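PDB 6BBT: major pilin backbone protein T-antigen, T13 from Streptococcus pyogenes, which is the major backbone pilin of the streptococcal pilus and the T antigen used in serotyping. Local coordinates for residues K174-T179 with D237-Y242; K155-K160 with Q264-S269; E23-K28 with Q192-I197. All coordinates share one frame; numbering follows the deposited sequence.

How the interactions relate
Interactions 2 and 3 lie near the middle of the elongated two-domain chain, with centres about 13 Å apart, and touch directly: the methyl Thr156 CG2 packs on Ile24 CG2 at 3.6 Å. Interaction 3 ties a loop of the first domain to a strand of the second, whereas interaction 2 sits where strand 148-166 passes from one into the other. Interaction 1 is at the far end of the second domain, its centre about 37 Å from that of the chain, 25 Å from interaction 2 and 28 Å from interaction 3. A bound glycerol, probably from the crystallisation liquor, lies about 5 Å from the side chain of Lys155 in interaction 2.

Interaction 1. Residues K174-T179 with D237-Y242; sequences KDFNFT and DKADGY
The backbones of Asn177 and Asp237 meet in antiparallel fashion, Asp237 N donating to Asn177 O at 2.8 Å, while a water that accepts from Asn177 N and donates to Asp237 O fills the place of the return bond. Beside this bond, the Asp237 carboxylate packs against Asn177 CB, with OD2 3.5 Å away. A second water donates hydrogen bonds to Asp237 OD1 and, more distantly, to Asn177 O, and accepts from Thr179 OG1.

This is the end of the pairing between strands 176-183 and 231-236 in a β-sandwich domain assigned to the transthyretin clan. Past it the chain leaves the sheet and makes a type II β turn from Ala239 to Tyr242, closed by Tyr242 N to Ala239 O at 3.2 Å, with Gly241 at the third position.

The turn delivers Tyr242 to Phe176 in a T-shaped stack. With Phe176 CG anti to its carbonyl carbon (chi1 -64°), the ring reaches out tip first, and CZ stands 3.9 Å above the centre of one Tyr242 face, the planes being 84° apart. Ala239 CB packs against Phe176 CE2 at 3.7 Å, and the Lys174 chain slides past the tyrosine, its CE 3.6 Å from Tyr242 CE1. Phe176 also makes a cation-pi contact with Lys163 of strand 148-166.

Interaction 2. Residues K155-K160 with Q264-S269; sequences KTTSLK and QKTDES
The carboxylate of Glu268 presents OE1 to the extended Lys155 chain, and the two side chains cross at about a right angle: OE1 is 3.6 Å from Lys155 CD and 3.8 Å from NZ, a long salt bridge. A second flat group, the carboxylate of Asp267, shapes the loop behind this contact and is gripped at one oxygen by Ser269. The backbone N of Ser269 donates to Asp267 OD1 from the anti side, 29° out of the carboxylate plane, which makes an Asx turn; Ser269 OG donates to the same OD1 at 3.0 Å from the syn side, 16° out of plane.

The loop so folded turns its carbonyl oxygens to Thr157, whose OG1 stands anti to the backbone N (chi1 -171°). Asp267 O sits against the side of the threonine, within 3.2 Å of both Thr157 CB and OG1, while Ser269 O lies beyond OG1 at 3.0 Å. Either bond would be weak, and which acceptor takes the one hydroxyl proton is not settled. The methyl CG2 lies 4.0 Å from Thr266 CB, whose own hydroxyl is bonded to Pro227 O. Two waters complete the seam: both donate to Glu268 O, one of them also to Thr156 O, while the other is bonded to Thr157 OG1.

Thus the loop after strand 264-265 is held to strand 148-166, close to the passage between the domains, by side-chain packing, weak hydroxyl bonding and bridging water, together with the long Lys155-Glu268 salt bridge. Asp267 OD2 lies close to Glu250 OE2; such a pair of like charges could raise the proton affinity of either group, whereas the two Ser269 donors at OD1 would favour the charged form of Asp267.

Interaction 3. Residues E23-K28 with Q192-I197; sequences EILMPK and QVVKII
Leu25 keeps CG anti to its carbonyl carbon (chi1 -73°), which places both methyls against Gln192, Val193 O and Val194, and Lys195 folds at chi2 (-72°), which lays its chain across Glu23. Leu25 CD2 rests 3.4 Å from Val193 O, while CD1 meets Gln192 CB at 3.8 Å and Val194 CG2 at 4.1 Å. The branched end of the leucine is thus set over the start of strand 193-198, and Ile207 also touches it.

The contact joins the two β-domains of the pilin: residues 23-28 belong to the loop between strands 10-17 and 29-37 of the first, and 193-198 is a strand of the second. Two waters link the backbones of the two segments. Both donate to Glu23 O; one also donates to Val193 O at 2.8 Å, and the other accepts from Lys195 N at 3.0 Å.

Glu23 and Lys195 cross at about a right angle, the Glu23 carboxylate lying against the Lys195 methylenes with OE1 3.8 Å from CG. The charged ends, OE2 of Glu23 and NZ of Lys195, are 4.5 Å apart, beyond a salt bridge, and probably attract only weakly. Each has a salt bridge to another residue, Glu23 to Lys225 and Lys195 to Asp204.

Interaction 1. Residues K174-T179 with D237-Y242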
# COMPACT_ATOMS: atom_id res chain seq x y z
N LYS A 174 10.22 -28.34 -28.31
CA LYS A 174 9.33 -29.01 -27.37
C LYS A 174 8.76 -28.01 -26.36
O LYS A 174 9.49 -27.18 -25.82
CB LYS A 174 10.06 -30.14 -26.64
CG LYS A 174 9.28 -30.74 -25.49
CD LYS A 174 9.82 -32.11 -25.12
CE LYS A 174 9.44 -32.49 -23.69
NZ LYS A 174 8.00 -32.82 -23.57
N ASP A 175 7.46 -28.11 -26.11
CA ASP A 175 6.79 -27.22 -25.16
C ASP A 175 6.72 -27.89 -23.79
O ASP A 175 6.32 -29.04 -23.67
CB ASP A 175 5.39 -26.84 -25.64
CG ASP A 175 5.40 -25.87 -26.82
OD1 ASP A 175 6.29 -24.99 -26.91
OD2 ASP A 175 4.49 -25.97 -27.66
N PHE A 176 7.14 -27.16 -22.77
CA PHE A 176 7.06 -27.63 -21.40
C PHE A 176 5.87 -26.95 -20.72
O PHE A 176 5.58 -25.78 -21.00
CB PHE A 176 8.37 -27.36 -20.69
CG PHE A 176 9.53 -28.12 -21.27
CD1 PHE A 176 10.18 -27.65 -22.41
CD2 PHE A 176 9.96 -29.31 -20.70
CE1 PHE A 176 11.25 -28.35 -22.96
CE2 PHE A 176 11.03 -30.02 -21.24
CZ PHE A 176 11.68 -29.53 -22.37
N ASN A 177 5.17 -27.70 -19.88
CA ASN A 177 3.91 -27.28 -19.30
C ASN A 177 4.09 -26.83 -17.86
O ASN A 177 4.56 -27.60 -17.02
CB ASN A 177 2.91 -28.42 -19.34
CG ASN A 177 2.57 -28.81 -20.76
OD1 ASN A 177 2.07 -27.99 -21.51
ND2 ASN A 177 2.90 -30.03 -21.14
N PHE A 178 3.71 -25.58 -17.60
CA PHE A 178 3.91 -24.94 -16.31
C PHE A 178 2.57 -24.59 -15.67
O PHE A 178 1.57 -24.36 -16.36
CB PHE A 178 4.65 -23.63 -16.50
CG PHE A 178 6.08 -23.81 -16.89
CD1 PHE A 178 6.43 -23.96 -18.22
CD2 PHE A 178 7.07 -23.86 -15.92
CE1 PHE A 178 7.76 -24.14 -18.58
CE2 PHE A 178 8.39 -24.03 -16.28
CZ PHE A 178 8.74 -24.18 -17.61
N THR A 179 2.61 -24.48 -14.34
CA THR A 179 1.47 -24.04 -13.54
C THR A 179 1.98 -22.99 -12.56
O THR A 179 2.94 -23.23 -11.85
CB THR A 179 0.84 -25.23 -12.78
OG1 THR A 179 0.40 -26.22 -13.72
CG2 THR A 179 -0.37 -24.79 -12.00
N ASP A 237 5.19 -29.68 -15.26
CA ASP A 237 4.89 -31.10 -15.45
C ASP A 237 6.15 -31.90 -15.78
O ASP A 237 7.07 -31.39 -16.45
CB ASP A 237 3.84 -31.29 -16.53
CG ASP A 237 2.48 -30.73 -16.14
OD1 ASP A 237 2.29 -30.40 -14.96
OD2 ASP A 237 1.61 -30.62 -17.02
N LYS A 238 6.20 -33.14 -15.29
CA LYS A 238 7.29 -34.06 -15.59
C LYS A 238 7.38 -34.21 -17.11
O LYS A 238 6.37 -34.39 -17.77
CB LYS A 238 7.07 -35.42 -14.93
N ALA A 239 8.58 -34.09 -17.64
CA ALA A 239 8.82 -34.25 -19.07
C ALA A 239 9.78 -35.43 -19.23
O ALA A 239 10.89 -35.40 -18.72
CB ALA A 239 9.42 -32.98 -19.66
N ASP A 240 9.33 -36.47 -19.93
CA ASP A 240 10.11 -37.71 -20.03
C ASP A 240 11.41 -37.46 -20.77
O ASP A 240 11.42 -36.77 -21.79
CB ASP A 240 9.30 -38.80 -20.73
CG ASP A 240 8.04 -39.17 -19.97
OD1 ASP A 240 8.06 -39.24 -18.73
OD2 ASP A 240 7.00 -39.39 -20.63
N GLY A 241 12.50 -37.99 -20.23
CA GLY A 241 13.82 -37.81 -20.81
C GLY A 241 14.51 -36.53 -20.40
O GLY A 241 15.55 -36.19 -20.96
N TYR A 242 13.94 -35.82 -19.43
CA TYR A 242 14.51 -34.58 -18.92
C TYR A 242 14.49 -34.58 -17.41
O TYR A 242 13.57 -35.13 -16.80
CB TYR A 242 13.72 -33.36 -19.40
CG TYR A 242 13.78 -33.09 -20.87
CD1 TYR A 242 12.85 -33.65 -21.74
CD2 TYR A 242 14.76 -32.26 -21.40
CE1 TYR A 242 12.89 -33.39 -23.10
CE2 TYR A 242 14.81 -32.00 -22.76
CZ TYR A 242 13.88 -32.57 -23.60
OH TYR A 242 13.92 -32.31 -24.96
O HOH W 1 6.54 -30.11 -18.96
O HOH W 2 2.62 -27.65 -14.41

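Interaction 2. Residues K155-K160 with Q264-S269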
# COMPACT_ATOMS: atom_id res chain seq x y z
N LYS A 155 4.61 0.33 -4.06
CA LYS A 155 5.40 -0.20 -5.13
C LYS A 155 4.82 -1.52 -5.59
O LYS A 155 4.08 -2.19 -4.84
CB LYS A 155 6.83 -0.40 -4.66
CG LYS A 155 7.57 0.91 -4.55
CD LYS A 155 8.96 0.72 -3.99
CE LYS A 155 9.67 2.07 -3.95
NZ LYS A 155 11.07 1.91 -3.50
N THR A 156 5.17 -1.87 -6.81
CA THR A 156 4.95 -3.19 -7.35
C THR A 156 6.31 -3.77 -7.74
O THR A 156 7.32 -3.06 -7.76
CB THR A 156 4.03 -3.14 -8.58
OG1 THR A 156 4.64 -2.33 -9.59
CG2 THR A 156 2.67 -2.57 -8.23
N THR A 157 6.32 -5.06 -8.05
CA THR A 157 7.51 -5.73 -8.48
C THR A 157 7.22 -6.49 -9.79
O THR A 157 6.27 -6.13 -10.52
CB THR A 157 8.11 -6.57 -7.32
OG1 THR A 157 9.40 -7.05 -7.70
CG2 THR A 157 7.21 -7.72 -6.93
N SER A 158 8.08 -7.45 -10.12
CA SER A 158 7.94 -8.22 -11.35
C SER A 158 8.51 -9.62 -11.19
O SER A 158 9.38 -9.84 -10.36
CB SER A 158 8.62 -7.51 -12.53
OG SER A 158 10.03 -7.49 -12.37
N LEU A 159 7.99 -10.55 -11.98
CA LEU A 159 8.52 -11.88 -12.06
C LEU A 159 8.62 -12.29 -13.52
O LEU A 159 7.63 -12.26 -14.23
CB LEU A 159 7.62 -12.86 -11.30
CG LEU A 159 7.97 -14.35 -11.41
CD1 LEU A 159 9.36 -14.60 -10.84
CD2 LEU A 159 6.95 -15.20 -10.68
N LYS A 160 9.81 -12.65 -13.97
CA LYS A 160 10.01 -13.22 -15.28
C LYS A 160 10.36 -14.70 -15.09
O LYS A 160 11.12 -15.06 -14.17
CB LYS A 160 11.13 -12.48 -15.99
CG LYS A 160 11.51 -13.06 -17.35
CD LYS A 160 12.47 -12.14 -18.07
CE LYS A 160 13.10 -12.84 -19.25
NZ LYS A 160 13.91 -11.85 -20.04
N GLN A 264 7.14 -18.97 -2.79
CA GLN A 264 8.10 -17.89 -2.77
C GLN A 264 7.33 -16.59 -2.56
O GLN A 264 6.31 -16.38 -3.20
CB GLN A 264 8.85 -17.86 -4.10
CG GLN A 264 9.85 -16.74 -4.28
CD GLN A 264 10.99 -16.78 -3.27
OE1 GLN A 264 11.44 -17.85 -2.88
NE2 GLN A 264 11.46 -15.61 -2.87
N LYS A 265 7.81 -15.73 -1.67
CA LYS A 265 7.15 -14.46 -1.39
C LYS A 265 7.75 -13.36 -2.27
O LYS A 265 8.98 -13.28 -2.40
CB LYS A 265 7.31 -14.10 0.08
CG LYS A 265 6.51 -12.86 0.46
CD LYS A 265 6.65 -12.48 1.93
CE LYS A 265 5.45 -12.92 2.73
NZ LYS A 265 5.51 -12.41 4.13
N THR A 266 6.91 -12.50 -2.85
CA THR A 266 7.40 -11.38 -3.64
C THR A 266 7.84 -10.26 -2.69
O THR A 266 7.23 -10.06 -1.64
CB THR A 266 6.34 -10.81 -4.61
OG1 THR A 266 5.29 -10.17 -3.88
CG2 THR A 266 5.75 -11.92 -5.50
N ASP A 267 8.87 -9.53 -3.09
CA ASP A 267 9.34 -8.36 -2.33
C ASP A 267 9.78 -7.29 -3.33
O ASP A 267 9.37 -7.34 -4.49
CB ASP A 267 10.44 -8.77 -1.33
CG ASP A 267 11.68 -9.34 -1.99
OD1 ASP A 267 12.02 -8.97 -3.15
OD2 ASP A 267 12.33 -10.18 -1.35
N GLU A 268 10.63 -6.35 -2.93
CA GLU A 268 10.88 -5.16 -3.75
C GLU A 268 11.81 -5.42 -4.93
O GLU A 268 11.77 -4.69 -5.92
CB GLU A 268 11.38 -3.99 -2.89
CG GLU A 268 10.64 -3.84 -1.55
CD GLU A 268 10.05 -2.46 -1.30
OE1 GLU A 268 10.67 -1.44 -1.68
OE2 GLU A 268 8.96 -2.41 -0.69
N SER A 269 12.62 -6.46 -4.88
CA SER A 269 13.52 -6.74 -6.01
C SER A 269 12.82 -7.50 -7.14
O SER A 269 12.01 -8.38 -6.88
CB SER A 269 14.76 -7.50 -5.54
OG SER A 269 14.40 -8.70 -4.91
O HOH W 3 9.87 -2.63 -6.27
O HOH W 4 10.88 -4.63 -8.63

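Interaction 3. Residues E23-K28 with Q192-I197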
# COMPACT_ATOMS: atom_id res chain seq x y z
N GLU A 23 -4.21 -1.03 -14.18
CA GLU A 23 -3.71 -2.40 -14.22
C GLU A 23 -3.08 -2.87 -12.90
O GLU A 23 -2.87 -4.05 -12.71
CB GLU A 23 -2.65 -2.56 -15.31
CG GLU A 23 -3.19 -2.37 -16.72
CD GLU A 23 -2.24 -2.88 -17.81
OE1 GLU A 23 -1.02 -3.07 -17.55
OE2 GLU A 23 -2.74 -3.07 -18.94
N ILE A 24 -2.72 -1.92 -12.04
CA ILE A 24 -2.09 -2.23 -10.76
C ILE A 24 -3.18 -2.43 -9.71
O ILE A 24 -4.20 -1.69 -9.67
CB ILE A 24 -1.11 -1.10 -10.37
CG1 ILE A 24 0.08 -1.13 -11.34
CG2 ILE A 24 -0.64 -1.24 -8.92
CD1 ILE A 24 1.03 0.02 -11.19
N LEU A 25 -2.98 -3.43 -8.87
CA LEU A 25 -3.94 -3.69 -7.76
C LEU A 25 -3.65 -2.76 -6.58
O LEU A 25 -2.57 -2.83 -6.01
CB LEU A 25 -3.84 -5.14 -7.29
CG LEU A 25 -4.40 -6.24 -8.15
CD1 LEU A 25 -4.36 -7.55 -7.36
CD2 LEU A 25 -5.82 -5.90 -8.61
N MET A 26 -4.61 -1.91 -6.24
CA MET A 26 -4.55 -1.12 -4.99
C MET A 26 -4.48 -2.10 -3.78
O MET A 26 -5.27 -3.06 -3.74
CB MET A 26 -5.81 -0.25 -4.86
CG MET A 26 -5.89 0.65 -3.62
SD MET A 26 -4.85 2.13 -3.83
CE MET A 26 -5.89 3.11 -4.90
N PRO A 27 -3.54 -1.88 -2.84
CA PRO A 27 -3.56 -2.74 -1.66
C PRO A 27 -4.84 -2.59 -0.81
O PRO A 27 -5.35 -1.49 -0.64
CB PRO A 27 -2.32 -2.31 -0.87
CG PRO A 27 -1.95 -0.97 -1.39
CD PRO A 27 -2.40 -0.95 -2.82
N LYS A 28 -5.33 -3.71 -0.29
CA LYS A 28 -6.41 -3.68 0.70
C LYS A 28 -5.80 -3.37 2.07
O LYS A 28 -5.16 -4.23 2.68
CB LYS A 28 -7.20 -4.98 0.72
CG LYS A 28 -8.44 -4.88 1.61
CD LYS A 28 -9.12 -6.20 1.83
CE LYS A 28 -10.11 -6.08 2.98
NZ LYS A 28 -10.74 -7.40 3.22
N GLN A 192 -8.93 -11.25 -7.67
CA GLN A 192 -8.40 -10.04 -8.32
C GLN A 192 -7.41 -10.46 -9.40
O GLN A 192 -6.91 -11.59 -9.38
CB GLN A 192 -7.76 -9.13 -7.28
CG GLN A 192 -8.78 -8.66 -6.26
CD GLN A 192 -9.82 -7.75 -6.86
OE1 GLN A 192 -9.50 -6.85 -7.60
NE2 GLN A 192 -11.07 -7.98 -6.55
N VAL A 193 -7.13 -9.56 -10.34
CA VAL A 193 -6.34 -9.92 -11.51
C VAL A 193 -4.99 -9.19 -11.51
O VAL A 193 -4.88 -8.06 -11.04
CB VAL A 193 -7.07 -9.71 -12.86
CG1 VAL A 193 -8.27 -10.63 -12.97
CG2 VAL A 193 -7.53 -8.30 -13.09
N VAL A 194 -3.97 -9.91 -11.97
CA VAL A 194 -2.63 -9.41 -12.15
C VAL A 194 -2.29 -9.66 -13.62
O VAL A 194 -2.57 -10.73 -14.18
CB VAL A 194 -1.63 -10.17 -11.22
CG1 VAL A 194 -0.19 -9.73 -11.46
CG2 VAL A 194 -1.99 -9.93 -9.74
N LYS A 195 -1.65 -8.68 -14.24
CA LYS A 195 -1.30 -8.78 -15.66
C LYS A 195 -0.11 -9.70 -15.90
O LYS A 195 0.83 -9.75 -15.11
CB LYS A 195 -1.00 -7.39 -16.22
CG LYS A 195 -2.16 -6.44 -16.10
CD LYS A 195 -3.25 -6.83 -17.09
CE LYS A 195 -4.54 -6.16 -16.74
NZ LYS A 195 -5.49 -6.44 -17.85
N ILE A 196 -0.17 -10.44 -16.99
CA ILE A 196 0.92 -11.25 -17.45
C ILE A 196 1.11 -10.96 -18.95
O ILE A 196 0.13 -10.74 -19.67
CB ILE A 196 0.67 -12.75 -17.20
CG1 ILE A 196 1.91 -13.59 -17.49
CG2 ILE A 196 -0.51 -13.30 -17.98
CD1 ILE A 196 1.83 -14.99 -16.92
N ILE A 197 2.37 -10.96 -19.41
CA ILE A 197 2.67 -10.83 -20.84
C ILE A 197 3.18 -12.16 -21.32
O ILE A 197 4.17 -12.67 -20.82
CB ILE A 197 3.67 -9.70 -21.13
CG1 ILE A 197 3.09 -8.38 -20.62
CG2 ILE A 197 3.97 -9.65 -22.65
CD1 ILE A 197 4.08 -7.24 -20.55
O HOH W 5 -0.97 -6.25 -12.59
O HOH W 6 -5.16 -5.83 -12.66